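Local coordinates for Xaa-Pro aminopeptidase (Thermococcus sibiricus MM 739, PDB 4RGZ), which probably cleaves peptide bonds next to proline as a zinc-binding aminopeptidase or prolidase of the M24B peptidase family, at residues E22-A27 / L50-E55; V238-V243 / I343-A348; E250-Y255 / R362-L367; I273-V278 / P315-I320. All coordinates share one frame; numbering follows the deposited sequence.

Interaction 1: E22-A27 / L50-E55; sequences EGALVA and LILPSE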
loop_
_atom_site.group_PDB
_atom_site.type_symbol
_atom_site.label_atom_id
_atom_site.label_comp_id
_atom_site.label_asym_id
_atom_site.label_seq_id
_atom_site.Cartn_x
_atom_site.Cartn_y
_atom_site.Cartn_z
ATOM N N GLU A 22 3.322 -17.567 25.895
ATOM C CA GLU A 22 4.609 -17.170 26.470
ATOM C C GLU A 22 5.031 -15.721 26.124
ATOM O O GLU A 22 5.324 -14.937 27.030
ATOM C CB GLU A 22 5.693 -18.202 26.117
ATOM C CG GLU A 22 7.117 -17.840 26.508
ATOM C CD GLU A 22 7.356 -17.822 28.006
ATOM O OE1 GLU A 22 6.837 -16.909 28.684
ATOM O OE2 GLU A 22 8.081 -18.712 28.504
ATOM N N GLY A 23 5.039 -15.360 24.840
ATOM C CA GLY A 23 5.409 -13.995 24.429
ATOM C C GLY A 23 4.995 -13.574 23.026
ATOM O O GLY A 23 4.403 -14.360 22.285
ATOM N N ALA A 24 5.330 -12.334 22.661
ATOM C CA ALA A 24 4.897 -11.734 21.387
ATOM C C ALA A 24 6.014 -11.048 20.580
ATOM O O ALA A 24 6.747 -10.217 21.111
ATOM C CB ALA A 24 3.770 -10.751 21.642
ATOM N N LEU A 25 6.122 -11.381 19.294
ATOM C CA LEU A 25 7.136 -10.779 18.431
ATOM C C LEU A 25 6.491 -9.854 17.402
ATOM O O LEU A 25 5.931 -10.317 16.407
ATOM C CB LEU A 25 7.993 -11.858 17.753
ATOM C CG LEU A 25 8.883 -12.739 18.652
ATOM C CD1 LEU A 25 9.370 -13.973 17.904
ATOM C CD2 LEU A 25 10.063 -11.977 19.252
ATOM N N VAL A 26 6.589 -8.546 17.654
ATOM C CA VAL A 26 5.920 -7.505 16.854
ATOM C C VAL A 26 6.782 -6.938 15.719
ATOM O O VAL A 26 7.956 -6.642 15.916
ATOM C CB VAL A 26 5.393 -6.350 17.746
ATOM C CG1 VAL A 26 4.733 -5.265 16.895
ATOM C CG2 VAL A 26 4.412 -6.877 18.794
ATOM N N ALA A 27 6.179 -6.776 14.538
ATOM C CA ALA A 27 6.883 -6.302 13.341
ATOM C C ALA A 27 6.386 -4.899 12.925
ATOM O O ALA A 27 5.465 -4.377 13.552
ATOM C CB ALA A 27 6.710 -7.312 12.211
ATOM N N LEU A 50 10.116 -6.465 16.927
ATOM C CA LEU A 50 10.093 -6.028 18.336
ATOM C C LEU A 50 10.003 -7.132 19.396
ATOM O O LEU A 50 9.342 -8.160 19.203
ATOM C CB LEU A 50 8.994 -4.983 18.573
ATOM C CG LEU A 50 8.830 -4.397 19.984
ATOM C CD1 LEU A 50 9.973 -3.458 20.341
ATOM C CD2 LEU A 50 7.484 -3.690 20.118
ATOM N N ILE A 51 10.647 -6.844 20.529
ATOM C CA ILE A 51 10.872 -7.747 21.657
ATOM C C ILE A 51 9.609 -8.138 22.470
ATOM O O ILE A 51 8.794 -8.927 21.994
ATOM C CB ILE A 51 11.987 -7.145 22.548
ATOM C CG1 ILE A 51 12.841 -8.244 23.177
ATOM C CG2 ILE A 51 11.425 -6.143 23.558
ATOM C CD1 ILE A 51 14.309 -7.880 23.242
ATOM N N LEU A 52 9.470 -7.597 23.685
ATOM C CA LEU A 52 8.349 -7.856 24.631
ATOM C C LEU A 52 7.946 -9.329 24.962
ATOM O O LEU A 52 7.008 -9.883 24.366
ATOM C CB LEU A 52 7.114 -6.992 24.310
ATOM C CG LEU A 52 6.188 -7.380 23.164
ATOM C CD1 LEU A 52 4.730 -7.122 23.515
ATOM C CD2 LEU A 52 6.596 -6.633 21.913
ATOM N N PRO A 53 8.640 -9.950 25.939
ATOM C CA PRO A 53 8.168 -11.210 26.518
ATOM C C PRO A 53 7.149 -10.958 27.642
ATOM O O PRO A 53 6.800 -9.805 27.894
ATOM C CB PRO A 53 9.453 -11.828 27.083
ATOM C CG PRO A 53 10.290 -10.652 27.459
ATOM C CD PRO A 53 9.961 -9.560 26.468
ATOM N N SER A 54 6.684 -12.026 28.296
ATOM C CA SER A 54 5.828 -11.963 29.498
ATOM C C SER A 54 5.635 -10.565 30.100
ATOM O O SER A 54 4.515 -10.065 30.145
ATOM C CB SER A 54 6.345 -12.922 30.585
ATOM O OG SER A 54 5.772 -14.213 30.467
ATOM N N GLU A 55 6.730 -9.972 30.588
ATOM C CA GLU A 55 6.772 -8.590 31.108
ATOM C C GLU A 55 8.192 -8.102 31.448
ATOM O O GLU A 55 9.189 -8.784 31.177
ATOM C CB GLU A 55 5.811 -8.367 32.290
ATOM C CG GLU A 55 4.733 -7.322 32.016
ATOM C CD GLU A 55 3.556 -7.383 32.976
ATOM O OE1 GLU A 55 2.431 -7.044 32.544
ATOM O OE2 GLU A 55 3.744 -7.772 34.157
#
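Val26 and Leu50 form an antiparallel hydrogen-bonded pair in the creatinase/prolidase N-terminal domain. Strand 23-25 is an outermost strand of a small parallel sheet. Gly23 and Leu25 use one of its edges to bond the backbone of Leu105, in strand 104-106, and of Asp107 just after it. The backbone N-H groups of Ala24 and Val26 face the irregular segment 50-55, which runs roughly antiparallel. Val26 N donates to Leu50 O at 3.2 Å. The return bond, Leu50 N to Val26 O, is modelled too short to be trusted. Ala24 N to Leu52 O is weak, at 3.4 Å.

Leu52 is the side chain to follow. Its CB leads off with chi1 at 78°, which puts CG between the backbone N and the carbonyl carbon. CG then lies 3.5 Å from Ala24 O. CD1 reaches Ala24 CB at 4.2 Å, and CD2 meets Val26 CG2 at 3.8 Å and also lies by Ala24 O. Phe12 of helix 10-16 touches both Ala24 and Leu52. Beside this, Val26 CB rests on Leu50 CB at 3.9 Å. At the exposed end, Ser54 OG gives Glu22 OE1 a weak hydrogen bond of 3.4 Å.

Interaction 2: V238-V243 / I343-A348; sequences VTRTVV and IEDDVA. With ZN (zinc ion), chain E.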
loop_
_atom_site.group_PDB
_atom_site.type_symbol
_atom_site.label_atom_id
_atom_site.label_comp_id
_atom_site.label_asym_id
_atom_site.label_seq_id
_atom_site.Cartn_x
_atom_site.Cartn_y
_atom_site.Cartn_z
ATOM N N VAL A 238 -16.266 7.306 4.475
ATOM C CA VAL A 238 -17.605 7.737 4.233
ATOM C C VAL A 238 -17.962 7.407 2.785
ATOM O O VAL A 238 -17.063 7.347 1.904
ATOM C CB VAL A 238 -17.702 9.240 4.551
ATOM C CG1 VAL A 238 -16.995 10.069 3.509
ATOM C CG2 VAL A 238 -19.139 9.673 4.734
ATOM N N THR A 239 -19.252 7.151 2.555
ATOM C CA THR A 239 -19.824 6.973 1.229
ATOM C C THR A 239 -21.096 7.837 1.112
ATOM O O THR A 239 -21.928 7.868 2.018
ATOM C CB THR A 239 -20.225 5.485 0.973
ATOM O OG1 THR A 239 -19.100 4.611 1.105
ATOM C CG2 THR A 239 -20.789 5.299 -0.410
ATOM N N ARG A 240 -21.259 8.526 -0.012
ATOM C CA ARG A 240 -22.511 9.235 -0.258
ATOM C C ARG A 240 -22.961 9.063 -1.716
ATOM O O ARG A 240 -22.141 8.822 -2.615
ATOM C CB ARG A 240 -22.377 10.721 0.108
ATOM C CG ARG A 240 -22.275 10.973 1.611
ATOM C CD ARG A 240 -23.609 10.688 2.333
ATOM N NE ARG A 240 -23.606 11.102 3.735
ATOM C CZ ARG A 240 -23.157 10.379 4.767
ATOM N NH1 ARG A 240 -22.651 9.164 4.596
ATOM N NH2 ARG A 240 -23.211 10.891 5.987
ATOM N N THR A 241 -24.260 9.195 -1.954
ATOM C CA THR A 241 -24.798 8.993 -3.284
ATOM C C THR A 241 -25.598 10.197 -3.724
ATOM O O THR A 241 -26.464 10.665 -3.003
ATOM C CB THR A 241 -25.638 7.709 -3.328
ATOM O OG1 THR A 241 -24.783 6.601 -3.052
ATOM C CG2 THR A 241 -26.288 7.501 -4.666
ATOM N N VAL A 242 -25.275 10.686 -4.918
ATOM C CA VAL A 242 -25.905 11.870 -5.483
ATOM C C VAL A 242 -26.383 11.574 -6.909
ATOM O O VAL A 242 -25.896 10.633 -7.527
ATOM C CB VAL A 242 -24.945 13.096 -5.487
ATOM C CG1 VAL A 242 -24.505 13.455 -4.067
ATOM C CG2 VAL A 242 -23.737 12.895 -6.420
ATOM N N VAL A 243 -27.324 12.379 -7.414
ATOM C CA VAL A 243 -27.834 12.280 -8.784
ATOM C C VAL A 243 -27.547 13.524 -9.581
ATOM O O VAL A 243 -27.797 14.625 -9.117
ATOM C CB VAL A 243 -29.348 12.076 -8.831
ATOM C CG1 VAL A 243 -29.656 10.607 -8.674
ATOM C CG2 VAL A 243 -30.078 12.889 -7.765
ATOM N N ILE A 343 -24.847 4.228 1.472
ATOM C CA ILE A 343 -24.750 5.366 2.414
ATOM C C ILE A 343 -23.980 4.831 3.631
ATOM O O ILE A 343 -24.390 3.869 4.277
ATOM C CB ILE A 343 -26.145 5.905 2.834
ATOM C CG1 ILE A 343 -26.969 6.384 1.623
ATOM C CG2 ILE A 343 -26.015 7.034 3.858
ATOM C CD1 ILE A 343 -28.440 6.650 1.931
ATOM N N GLU A 344 -22.852 5.462 3.918
ATOM C CA GLU A 344 -21.928 4.993 4.924
ATOM C C GLU A 344 -21.635 6.091 5.931
ATOM O O GLU A 344 -21.360 7.254 5.586
ATOM C CB GLU A 344 -20.624 4.583 4.255
ATOM C CG GLU A 344 -19.645 3.832 5.152
ATOM C CD GLU A 344 -18.306 3.592 4.471
ATOM O OE1 GLU A 344 -17.979 4.299 3.467
ATOM O OE2 GLU A 344 -17.569 2.701 4.943
ATOM N N ASP A 345 -21.688 5.711 7.193
ATOM C CA ASP A 345 -21.312 6.598 8.270
ATOM C C ASP A 345 -20.302 5.865 9.152
ATOM O O ASP A 345 -20.198 4.622 9.151
ATOM C CB ASP A 345 -22.546 6.982 9.100
ATOM C CG ASP A 345 -23.378 8.110 8.475
ATOM O OD1 ASP A 345 -22.827 9.125 8.003
ATOM O OD2 ASP A 345 -24.615 8.018 8.510
ATOM N N ASP A 346 -19.570 6.655 9.929
ATOM C CA ASP A 346 -18.685 6.122 10.936
ATOM C C ASP A 346 -19.398 6.284 12.265
ATOM O O ASP A 346 -19.857 7.380 12.581
ATOM C CB ASP A 346 -17.352 6.854 10.849
ATOM C CG ASP A 346 -16.663 6.558 9.543
ATOM O OD1 ASP A 346 -17.157 5.617 8.880
ATOM O OD2 ASP A 346 -15.671 7.230 9.157
ATOM N N VAL A 347 -19.534 5.190 13.012
ATOM C CA VAL A 347 -20.241 5.219 14.300
ATOM C C VAL A 347 -19.269 4.797 15.404
ATOM O O VAL A 347 -18.493 3.876 15.235
ATOM C CB VAL A 347 -21.449 4.252 14.300
ATOM C CG1 VAL A 347 -22.212 4.322 15.613
ATOM C CG2 VAL A 347 -22.365 4.490 13.115
ATOM N N ALA A 348 -19.298 5.501 16.522
ATOM C CA ALA A 348 -18.514 5.194 17.714
ATOM C C ALA A 348 -19.567 4.904 18.736
ATOM O O ALA A 348 -20.586 5.602 18.787
ATOM C CB ALA A 348 -17.709 6.400 18.149
HETATM ZN ZN ZN E . -16.336 3.209 2.538
HETATM O O HOH W 1 -16.209 1.127 2.687
#
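The zinc site is built partly on this contact, through Glu344. Its OE1 binds the zinc ion at 2.2 Å, and OE2 lies 2.7 Å from it, a long and at best weak ligand. A water, Asp226 and Asp237 complete this metal's shell. Glu344 CG is anti to the backbone N (chi1 -169°) and the chain stays extended, which carries the carboxylate past Thr239 to the metal. Thr239 CB lies 3.4 Å from Glu344 CB, and the two side chains run nearly perpendicular. A bond from Thr239 OG1 to Glu344 OE1 is modelled, but the hydroxyl's place is less sure.

The two segments belong to the pita-bread fold of the M24 metallopeptidases, where strands 234-243 and 339-350 meet beside the metal. Glu344 N donates to Thr239 O at 3.2 Å. Arg240 NH1 bonds the same oxygen from the opposite face of its carbonyl plane, at 3.0 Å. NH1 also donates to Glu344 O, tying both backbones. Arg240 NH2 makes a salt bridge to Asp345 OD1 at 2.7 Å, meeting its syn side. The guanidinium and carboxylate planes are 87° apart. Asp345 OD1 also bonds Thr358 OG1, and OD2 pairs with Arg356 NE.

Interaction 3: E250-Y255 / R362-L367; sequences EVKKVY and RELITL
Tyr255 and Leu364 make most of this contact, ring against aliphatic chain. With chi1 at -169°, Tyr255 swings CG to the far side from its amide nitrogen, which sends the ring out from the helix toward the C-terminal segment. Leu364 comes over one face of it. Its CB stands 3.7 Å from the ring centroid and 9° off the ring normal, a CH-pi contact almost centred on the ring. A chi1 of 179° turns the Leu364 isobutyl group away from its own nitrogen and lays it back along the ring toward the helix. The two methyls then divide. CD1 stays with the ring and meets Tyr255 CD2 at 3.6 Å. CD2 goes on to the helix surface, where it touches Val251 CG1 at 4.1 Å and lies 4.3 Å from Lys252 CA.

The far end of the ring is polar. Tyr255 OH donates to Arg362 O, which lies at the ring edge, near its plane. The modelled length of 2.5 Å is very short and should not be read closely. The Arg362 side chain itself leads away from the helix and pairs with Asp345 through NH1.

Helix 249-268 covers this C-terminal tail from one side. Val251 and Leu364 both touch Val243 of strand 234-243, to which the weakly bonded strand 365-366 runs parallel, with Ile365 and Leu367 bonding the backbone of Val243. Tyr255 also packs on Val341 and Ile343 of strand 339-350, while Ile365 packs on Phe160 and Ile164 of helix 143-164.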
loop_
_atom_site.group_PDB
_atom_site.type_symbol
_atom_site.label_atom_id
_atom_site.label_comp_id
_atom_site.label_asym_id
_atom_site.label_seq_id
_atom_site.Cartn_x
_atom_site.Cartn_y
_atom_site.Cartn_z
ATOM N N GLU A 250 -37.393 5.160 -9.878
ATOM C CA GLU A 250 -36.751 4.021 -9.184
ATOM C C GLU A 250 -35.500 4.410 -8.414
ATOM O O GLU A 250 -35.200 3.842 -7.372
ATOM C CB GLU A 250 -36.652 2.717 -10.016
ATOM C CG GLU A 250 -35.536 2.580 -11.027
ATOM C CD GLU A 250 -35.215 1.119 -11.397
ATOM O OE1 GLU A 250 -35.400 0.182 -10.593
ATOM O OE2 GLU A 250 -34.733 0.916 -12.526
ATOM N N VAL A 251 -34.795 5.418 -8.908
ATOM C CA VAL A 251 -33.645 5.970 -8.174
ATOM C C VAL A 251 -34.197 6.487 -6.838
ATOM O O VAL A 251 -33.813 5.963 -5.794
ATOM C CB VAL A 251 -32.905 7.034 -9.001
ATOM C CG1 VAL A 251 -32.103 7.962 -8.115
ATOM C CG2 VAL A 251 -32.026 6.371 -10.056
ATOM N N LYS A 252 -35.169 7.410 -6.871
ATOM C CA LYS A 252 -35.843 7.892 -5.656
ATOM C C LYS A 252 -36.222 6.749 -4.734
ATOM O O LYS A 252 -35.982 6.786 -3.541
ATOM C CB LYS A 252 -37.087 8.705 -5.992
ATOM C CG LYS A 252 -36.819 10.161 -6.346
ATOM C CD LYS A 252 -37.878 10.779 -7.247
ATOM C CE LYS A 252 -39.178 11.056 -6.509
ATOM N NZ LYS A 252 -39.874 12.231 -7.106
ATOM N N LYS A 253 -36.804 5.721 -5.308
ATOM C CA LYS A 253 -37.383 4.660 -4.540
ATOM C C LYS A 253 -36.275 3.893 -3.885
ATOM O O LYS A 253 -36.320 3.634 -2.680
ATOM C CB LYS A 253 -38.177 3.754 -5.466
ATOM C CG LYS A 253 -38.955 2.669 -4.751
ATOM C CD LYS A 253 -39.053 1.406 -5.591
ATOM C CE LYS A 253 -40.451 1.131 -6.058
ATOM N NZ LYS A 253 -40.604 -0.350 -5.995
ATOM N N VAL A 254 -35.263 3.532 -4.668
ATOM C CA VAL A 254 -34.189 2.679 -4.148
ATOM C C VAL A 254 -33.364 3.440 -3.147
ATOM O O VAL A 254 -33.056 2.914 -2.103
ATOM C CB VAL A 254 -33.323 2.057 -5.274
ATOM C CG1 VAL A 254 -32.047 1.394 -4.723
ATOM C CG2 VAL A 254 -34.193 1.054 -6.052
ATOM N N TYR A 255 -33.015 4.676 -3.470
ATOM C CA TYR A 255 -32.346 5.535 -2.524
ATOM C C TYR A 255 -33.082 5.540 -1.183
ATOM O O TYR A 255 -32.492 5.192 -0.155
ATOM C CB TYR A 255 -32.243 6.967 -3.052
ATOM C CG TYR A 255 -31.327 7.795 -2.191
ATOM C CD1 TYR A 255 -31.763 8.342 -0.961
ATOM C CD2 TYR A 255 -29.997 7.985 -2.565
ATOM C CE1 TYR A 255 -30.892 9.081 -0.160
ATOM C CE2 TYR A 255 -29.121 8.719 -1.768
ATOM C CZ TYR A 255 -29.562 9.256 -0.567
ATOM O OH TYR A 255 -28.664 9.982 0.175
ATOM N N ARG A 362 -27.559 13.098 4.260
ATOM C CA ARG A 362 -27.982 11.772 3.816
ATOM C C ARG A 362 -29.208 11.813 2.861
ATOM O O ARG A 362 -29.613 10.792 2.325
ATOM C CB ARG A 362 -28.242 10.861 5.033
ATOM C CG ARG A 362 -26.952 10.412 5.735
ATOM C CD ARG A 362 -27.173 9.774 7.100
ATOM N NE ARG A 362 -27.261 10.754 8.193
ATOM C CZ ARG A 362 -26.210 11.279 8.834
ATOM N NH1 ARG A 362 -24.970 10.917 8.518
ATOM N NH2 ARG A 362 -26.393 12.159 9.805
ATOM N N GLU A 363 -29.800 12.991 2.648
ATOM C CA GLU A 363 -30.906 13.124 1.711
ATOM C C GLU A 363 -30.404 12.993 0.269
ATOM O O GLU A 363 -29.224 13.211 -0.004
ATOM C CB GLU A 363 -31.670 14.432 1.935
ATOM C CG GLU A 363 -30.991 15.723 1.482
ATOM C CD GLU A 363 -29.955 16.278 2.472
ATOM O OE1 GLU A 363 -29.515 17.444 2.261
ATOM O OE2 GLU A 363 -29.564 15.556 3.441
ATOM N N LEU A 364 -31.281 12.604 -0.644
ATOM C CA LEU A 364 -30.895 12.494 -2.041
ATOM C C LEU A 364 -30.692 13.865 -2.711
ATOM O O LEU A 364 -31.652 14.602 -2.924
ATOM C CB LEU A 364 -31.908 11.636 -2.834
ATOM C CG LEU A 364 -31.556 11.519 -4.335
ATOM C CD1 LEU A 364 -30.139 11.004 -4.555
ATOM C CD2 LEU A 364 -32.566 10.636 -5.052
ATOM N N ILE A 365 -29.453 14.180 -3.072
ATOM C CA ILE A 365 -29.127 15.513 -3.569
ATOM C C ILE A 365 -28.962 15.545 -5.081
ATOM O O ILE A 365 -28.195 14.765 -5.644
ATOM C CB ILE A 365 -27.843 16.082 -2.924
ATOM C CG1 ILE A 365 -28.055 16.347 -1.425
ATOM C CG2 ILE A 365 -27.397 17.362 -3.636
ATOM C CD1 ILE A 365 -26.757 16.464 -0.634
ATOM N N THR A 366 -29.650 16.486 -5.724
ATOM C CA THR A 366 -29.563 16.673 -7.165
ATOM C C THR A 366 -28.526 17.719 -7.608
ATOM O O THR A 366 -28.662 18.899 -7.318
ATOM C CB THR A 366 -30.945 17.000 -7.709
ATOM O OG1 THR A 366 -31.821 15.913 -7.365
ATOM C CG2 THR A 366 -30.903 17.202 -9.195
ATOM N N LEU A 367 -27.487 17.271 -8.304
ATOM C CA LEU A 367 -26.448 18.180 -8.781
ATOM C C LEU A 367 -26.644 18.560 -10.239
ATOM O O LEU A 367 -27.603 18.073 -10.844
ATOM C CB LEU A 367 -25.079 17.558 -8.604
ATOM C CG LEU A 367 -24.787 17.261 -7.163
ATOM C CD1 LEU A 367 -23.511 16.488 -7.159
ATOM C CD2 LEU A 367 -24.582 18.561 -6.441
ATOM O OXT LEU A 367 -25.857 19.333 -10.824
#

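Interaction 4: I273-V278 / P315-I320; sequences IPAEVV and PGNKKI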
loop_
_atom_site.group_PDB
_atom_site.type_symbol
_atom_site.label_atom_id
_atom_site.label_comp_id
_atom_site.label_asym_id
_atom_site.label_seq_id
_atom_site.Cartn_x
_atom_site.Cartn_y
_atom_site.Cartn_z
ATOM N N ILE A 273 -25.336 -5.419 22.070
ATOM C CA ILE A 273 -26.048 -6.104 21.013
ATOM C C ILE A 273 -25.099 -6.694 19.965
ATOM O O ILE A 273 -24.047 -6.111 19.692
ATOM C CB ILE A 273 -27.189 -5.271 20.359
ATOM C CG1 ILE A 273 -26.779 -4.760 18.996
ATOM C CG2 ILE A 273 -27.752 -4.174 21.257
ATOM C CD1 ILE A 273 -27.895 -4.951 18.000
ATOM N N PRO A 274 -25.460 -7.869 19.388
ATOM C CA PRO A 274 -24.477 -8.520 18.527
ATOM C C PRO A 274 -24.327 -7.791 17.207
ATOM O O PRO A 274 -25.286 -7.207 16.695
ATOM C CB PRO A 274 -25.040 -9.945 18.347
ATOM C CG PRO A 274 -25.990 -10.164 19.490
ATOM C CD PRO A 274 -26.549 -8.799 19.795
ATOM N N ALA A 275 -23.116 -7.810 16.667
ATOM C CA ALA A 275 -22.816 -7.106 15.449
ATOM C C ALA A 275 -23.698 -7.604 14.317
ATOM O O ALA A 275 -24.113 -6.813 13.463
ATOM C CB ALA A 275 -21.355 -7.294 15.092
ATOM N N GLU A 276 -23.951 -8.909 14.293
ATOM C CA GLU A 276 -24.878 -9.466 13.313
ATOM C C GLU A 276 -26.321 -8.899 13.405
ATOM O O GLU A 276 -26.979 -8.671 12.359
ATOM C CB GLU A 276 -24.898 -10.990 13.361
ATOM C CG GLU A 276 -25.340 -11.574 14.697
ATOM C CD GLU A 276 -25.438 -13.071 14.658
ATOM O OE1 GLU A 276 -25.026 -13.680 13.665
ATOM O OE2 GLU A 276 -25.945 -13.651 15.620
ATOM N N VAL A 277 -26.802 -8.661 14.633
ATOM C CA VAL A 277 -28.156 -8.116 14.814
ATOM C C VAL A 277 -28.251 -6.762 14.114
ATOM O O VAL A 277 -29.257 -6.445 13.479
ATOM C CB VAL A 277 -28.562 -8.041 16.301
ATOM C CG1 VAL A 277 -29.851 -7.279 16.474
ATOM C CG2 VAL A 277 -28.751 -9.436 16.863
ATOM N N VAL A 278 -27.183 -5.986 14.192
ATOM C CA VAL A 278 -27.137 -4.674 13.540
ATOM C C VAL A 278 -27.117 -4.852 12.035
ATOM O O VAL A 278 -27.789 -4.105 11.290
ATOM C CB VAL A 278 -25.921 -3.835 14.006
ATOM C CG1 VAL A 278 -25.854 -2.498 13.282
ATOM C CG2 VAL A 278 -26.018 -3.601 15.508
ATOM N N PRO A 315 -23.225 -10.822 8.936
ATOM C CA PRO A 315 -24.051 -11.965 9.287
ATOM C C PRO A 315 -23.298 -12.974 10.136
ATOM O O PRO A 315 -23.873 -13.603 11.080
ATOM C CB PRO A 315 -24.396 -12.574 7.933
ATOM C CG PRO A 315 -24.427 -11.418 7.017
ATOM C CD PRO A 315 -23.353 -10.479 7.500
ATOM N N GLY A 316 -22.019 -13.148 9.841
ATOM C CA GLY A 316 -21.280 -14.086 10.705
ATOM C C GLY A 316 -21.355 -13.733 12.207
ATOM O O GLY A 316 -21.559 -14.595 13.044
ATOM N N ASN A 317 -21.240 -12.438 12.513
ATOM C CA ASN A 317 -20.582 -12.000 13.732
ATOM C C ASN A 317 -21.370 -11.942 15.036
ATOM O O ASN A 317 -22.223 -11.076 15.238
ATOM C CB ASN A 317 -19.887 -10.668 13.473
ATOM C CG ASN A 317 -18.676 -10.484 14.341
ATOM O OD1 ASN A 317 -18.399 -11.296 15.245
ATOM N ND2 ASN A 317 -17.938 -9.417 14.073
ATOM N N LYS A 318 -21.030 -12.852 15.934
ATOM C CA LYS A 318 -21.730 -12.986 17.218
ATOM C C LYS A 318 -21.200 -11.994 18.256
ATOM O O LYS A 318 -21.737 -11.886 19.364
ATOM C CB LYS A 318 -21.643 -14.427 17.723
ATOM C CG LYS A 318 -22.621 -15.322 16.996
ATOM C CD LYS A 318 -22.545 -16.748 17.464
ATOM C CE LYS A 318 -23.678 -17.568 16.876
ATOM N NZ LYS A 318 -23.666 -18.951 17.457
ATOM N N LYS A 319 -20.159 -11.261 17.869
ATOM C CA LYS A 319 -19.415 -10.398 18.763
ATOM C C LYS A 319 -20.334 -9.329 19.331
ATOM O O LYS A 319 -21.022 -8.633 18.580
ATOM C CB LYS A 319 -18.259 -9.750 18.000
ATOM C CG LYS A 319 -17.072 -9.370 18.861
ATOM C CD LYS A 319 -16.204 -8.352 18.140
ATOM C CE LYS A 319 -14.729 -8.565 18.446
ATOM N NZ LYS A 319 -14.197 -9.844 17.911
ATOM N N ILE A 320 -20.344 -9.223 20.653
ATOM C CA ILE A 320 -21.130 -8.217 21.348
ATOM C C ILE A 320 -20.458 -6.858 21.129
ATOM O O ILE A 320 -19.239 -6.754 21.156
ATOM C CB ILE A 320 -21.328 -8.600 22.855
ATOM C CG1 ILE A 320 -22.119 -9.923 22.999
ATOM C CG2 ILE A 320 -22.046 -7.519 23.647
ATOM C CD1 ILE A 320 -23.190 -10.155 21.940
#
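Ala275 and Glu276, the first two residues of helix 275-288, give their backbone N-H groups to the loop 315-320. Ala275 N bonds Lys319 O at 3.0 Å. Glu276 N bonds Asn317 O at 2.9 Å. The amides of the first two helical residues have no carbonyl of a preceding turn to bond, and the loop supplies one for each. Pro274 holds the N-cap position, and its backbone pairs with that of Ile320 as a single bridge. Its ring and the Ile320 chain run alongside each other, with Pro274 CG 3.7 Å from Ile320 CD1.

The glutamate side chain folds back over the same loop. With chi1 at 61°, Glu276 CG sits between its backbone N and carbonyl carbon, and lies 3.2 Å from Asn317 O. The chain beyond is extended and runs alongside Lys318, with OE2 4.0 Å from Lys318 CG.

Further out, Asn317 shapes the loop. Its OD1 accepts from Lys319 N at 3.2 Å, which makes an Asx turn and probably helps to place Lys319 O for Ala275. Asn317 ND2 is held in turn by Tyr312 O and Glu310 OE2. Pro315 packs on Ser83 of the second subunit.

The loop leads from strand 311-313 to strand 326-335. Helix 249-268 touches Ile273 and Val277 through Lys268. Ile313 of strand 311-313 packs against Ala275 and Val278.

Interaction 1 stands apart in the N-terminal domain, its centre about 39 Å from that of interaction 2. Interactions 2 and 3 touch and share a sheet, since strands 234-243 and 365-366 are neighbours in it. Val243 O probably bonds Leu367 N at 2.8 Å, and the segments of interactions 2 and 3 alternate along the chain. Interaction 4 is nested inside the loops that both close, without touching either. Interactions 1 and 2 are buried, interaction 3 is partly so, and interaction 4 lies at the surface. Chemistry follows place: backbone pairing with leucine and valine in 1, metal ligation and charge in 2, an aromatic face in 3, helix-start amides in 4.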